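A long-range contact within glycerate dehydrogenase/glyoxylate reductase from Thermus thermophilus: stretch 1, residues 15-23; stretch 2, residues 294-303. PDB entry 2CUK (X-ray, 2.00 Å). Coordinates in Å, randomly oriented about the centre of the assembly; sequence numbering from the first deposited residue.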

# COMPACT_ATOMS: atom_id res chain seq x y z
N ASP A 15 -22.99 23.89 3.61
CA ASP A 15 -23.21 25.33 3.47
C ASP A 15 -24.26 25.63 2.42
O ASP A 15 -24.95 26.65 2.49
CB ASP A 15 -21.90 26.04 3.11
CG ASP A 15 -21.01 26.29 4.32
OD1 ASP A 15 -21.44 26.01 5.46
OD2 ASP A 15 -19.87 26.78 4.14
N ARG A 16 -24.39 24.76 1.42
CA ARG A 16 -25.37 24.96 0.37
C ARG A 16 -26.77 24.97 0.98
O ARG A 16 -27.62 25.78 0.60
CB ARG A 16 -25.25 23.85 -0.67
CG ARG A 16 -26.13 24.04 -1.89
CD ARG A 16 -25.95 22.91 -2.88
NE ARG A 16 -26.79 23.08 -4.07
CZ ARG A 16 -26.85 22.21 -5.07
NH1 ARG A 16 -26.12 21.10 -5.02
NH2 ARG A 16 -27.64 22.44 -6.11
N LEU A 17 -27.00 24.06 1.93
CA LEU A 17 -28.29 23.97 2.60
C LEU A 17 -28.55 25.24 3.40
O LEU A 17 -29.65 25.78 3.42
CB LEU A 17 -28.28 22.80 3.59
CG LEU A 17 -28.16 21.41 2.94
CD1 LEU A 17 -28.24 20.30 3.99
CD2 LEU A 17 -29.26 21.10 1.92
N ARG A 18 -27.50 25.69 4.12
CA ARG A 18 -27.62 26.92 4.91
C ARG A 18 -27.92 28.13 4.01
O ARG A 18 -28.70 29.02 4.35
CB ARG A 18 -26.30 27.13 5.67
CG ARG A 18 -25.95 25.97 6.62
CD ARG A 18 -24.78 26.32 7.56
NE ARG A 18 -24.49 25.23 8.49
CZ ARG A 18 -23.60 24.30 8.09
NH1 ARG A 18 -23.05 24.39 6.89
NH2 ARG A 18 -23.25 23.30 8.91
N GLU A 19 -27.24 28.16 2.84
CA GLU A 19 -27.46 29.22 1.85
C GLU A 19 -28.93 29.28 1.39
O GLU A 19 -29.41 30.29 0.89
CB GLU A 19 -26.61 28.87 0.63
CG GLU A 19 -25.37 29.75 0.47
CD GLU A 19 -24.30 28.95 -0.24
OE1 GLU A 19 -24.64 28.04 -0.98
OE2 GLU A 19 -23.12 29.22 -0.01
N ARG A 20 -29.61 28.12 1.53
CA ARG A 20 -30.99 28.03 1.04
C ARG A 20 -31.99 28.34 2.15
O ARG A 20 -33.19 28.11 2.00
CB ARG A 20 -31.22 26.60 0.54
CG ARG A 20 -30.48 26.30 -0.77
CD ARG A 20 -31.09 27.03 -1.98
NE ARG A 20 -32.48 26.60 -2.14
CZ ARG A 20 -33.21 27.09 -3.17
NH1 ARG A 20 -32.70 27.96 -4.04
NH2 ARG A 20 -34.48 26.69 -3.31
N GLY A 21 -31.49 28.86 3.26
CA GLY A 21 -32.37 29.21 4.37
C GLY A 21 -32.74 28.04 5.25
O GLY A 21 -33.51 28.20 6.20
N LEU A 22 -32.20 26.87 4.95
CA LEU A 22 -32.49 25.68 5.74
C LEU A 22 -31.69 25.68 7.03
O LEU A 22 -30.54 26.11 7.06
CB LEU A 22 -32.15 24.42 4.94
CG LEU A 22 -32.98 24.16 3.68
CD1 LEU A 22 -32.34 23.03 2.87
CD2 LEU A 22 -34.40 23.81 4.08
N GLU A 23 -32.31 25.21 8.10
CA GLU A 23 -31.64 25.12 9.38
C GLU A 23 -30.97 23.77 9.50
O GLU A 23 -31.62 22.73 9.49
CB GLU A 23 -32.69 25.29 10.48
CG GLU A 23 -32.61 26.66 11.15
CD GLU A 23 -32.76 26.50 12.64
OE1 GLU A 23 -33.54 25.66 13.07
OE2 GLU A 23 -32.08 27.22 13.38
N VAL A 294 -26.29 16.01 -0.23
CA VAL A 294 -26.90 17.34 -0.20
C VAL A 294 -27.73 17.58 -1.45
O VAL A 294 -28.86 18.08 -1.37
CB VAL A 294 -25.82 18.44 -0.05
CG1 VAL A 294 -26.40 19.81 -0.41
CG2 VAL A 294 -25.30 18.44 1.37
N GLU A 295 -27.18 17.23 -2.61
CA GLU A 295 -27.89 17.41 -3.88
C GLU A 295 -29.22 16.66 -3.85
O GLU A 295 -30.28 17.24 -4.12
CB GLU A 295 -27.04 16.90 -5.04
CG GLU A 295 -27.70 17.05 -6.40
CD GLU A 295 -27.97 18.51 -6.76
OE1 GLU A 295 -27.00 19.29 -6.81
OE2 GLU A 295 -29.14 18.86 -7.00
N ASN A 296 -29.16 15.38 -3.52
CA ASN A 296 -30.37 14.55 -3.44
C ASN A 296 -31.40 15.14 -2.49
O ASN A 296 -32.58 15.24 -2.83
CB ASN A 296 -30.00 13.13 -3.00
CG ASN A 296 -29.50 12.27 -4.16
OD1 ASN A 296 -30.29 11.79 -4.98
ND2 ASN A 296 -28.19 12.08 -4.22
N LEU A 297 -30.97 15.55 -1.30
CA LEU A 297 -31.89 16.11 -0.32
C LEU A 297 -32.54 17.39 -0.83
O LEU A 297 -33.76 17.53 -0.77
CB LEU A 297 -31.16 16.38 1.01
CG LEU A 297 -32.01 16.90 2.17
CD1 LEU A 297 -31.41 16.46 3.49
CD2 LEU A 297 -32.11 18.42 2.11
N LEU A 298 -31.74 18.33 -1.34
CA LEU A 298 -32.29 19.57 -1.86
C LEU A 298 -33.26 19.30 -3.00
O LEU A 298 -34.32 19.93 -3.10
CB LEU A 298 -31.18 20.50 -2.36
CG LEU A 298 -30.47 21.35 -1.29
CD1 LEU A 298 -29.34 22.15 -1.93
CD2 LEU A 298 -31.47 22.28 -0.64
N ALA A 299 -32.90 18.35 -3.87
CA ALA A 299 -33.74 18.00 -5.00
C ALA A 299 -35.16 17.66 -4.54
O ALA A 299 -36.14 18.20 -5.06
CB ALA A 299 -33.14 16.81 -5.75
N VAL A 300 -35.27 16.76 -3.57
CA VAL A 300 -36.57 16.36 -3.06
C VAL A 300 -37.31 17.52 -2.39
O VAL A 300 -38.52 17.65 -2.56
CB VAL A 300 -36.45 15.20 -2.04
CG1 VAL A 300 -37.82 14.83 -1.50
CG2 VAL A 300 -35.81 13.99 -2.71
N LEU A 301 -36.59 18.35 -1.65
CA LEU A 301 -37.23 19.48 -0.98
C LEU A 301 -37.69 20.56 -1.96
O LEU A 301 -38.54 21.39 -1.62
CB LEU A 301 -36.29 20.09 0.05
CG LEU A 301 -35.88 19.20 1.23
CD1 LEU A 301 -35.10 20.04 2.24
CD2 LEU A 301 -37.11 18.60 1.89
N GLU A 302 -37.13 20.56 -3.16
CA GLU A 302 -37.52 21.54 -4.17
C GLU A 302 -38.53 20.95 -5.13
O GLU A 302 -38.74 21.45 -6.23
CB GLU A 302 -36.29 22.04 -4.94
CG GLU A 302 -35.37 22.95 -4.12
CD GLU A 302 -34.18 23.46 -4.92
OE1 GLU A 302 -34.40 24.01 -6.02
OE2 GLU A 302 -33.04 23.32 -4.44
N GLY A 303 -39.17 19.86 -4.71
CA GLY A 303 -40.16 19.21 -5.54
C GLY A 303 -39.59 18.62 -6.82
O GLY A 303 -40.32 18.43 -7.79

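Helices that pack side by side commonly bury leucine and valine along the shared seam and leave charged side chains to close its margins, and this contact, between residues at least 276 positions apart in sequence, is a compact example. At its centre L17 meets L298. The CA-to-CB bond of L17 points sideways, yet its m,t rotamer carries the side-chain end inward, so that L17 CD2 lies 3.4 Å from L298 CG and 3.9 Å from both V294 CG1 and L297 CD2. V294, L298 and L301 fall on one face of their helix, at intervals of four and three residues. Where stretch 1 leaves its helix, L22 continues the apolar surface: its CD1 is 3.7 Å from L298 CD2 and 4.1 Å from L301 CD1. G21, at phi 82°, makes this turn with a backbone conformation suited to glycine.

Arginine suits the margin because its long chain is apolar before it is charged. R16, all-trans, passes V294 with CD 4.0 Å from CG1, and one guanidinium face covers L298 CD1. At the guanidinium edge, R16 NH1 donates a 2.7 Å hydrogen bond to E295 OE1 within a salt bridge. R20 is folded, m,m,m; its NH2 and E302 OE1, 3.8 Å apart, form a long salt bridge of charges alone.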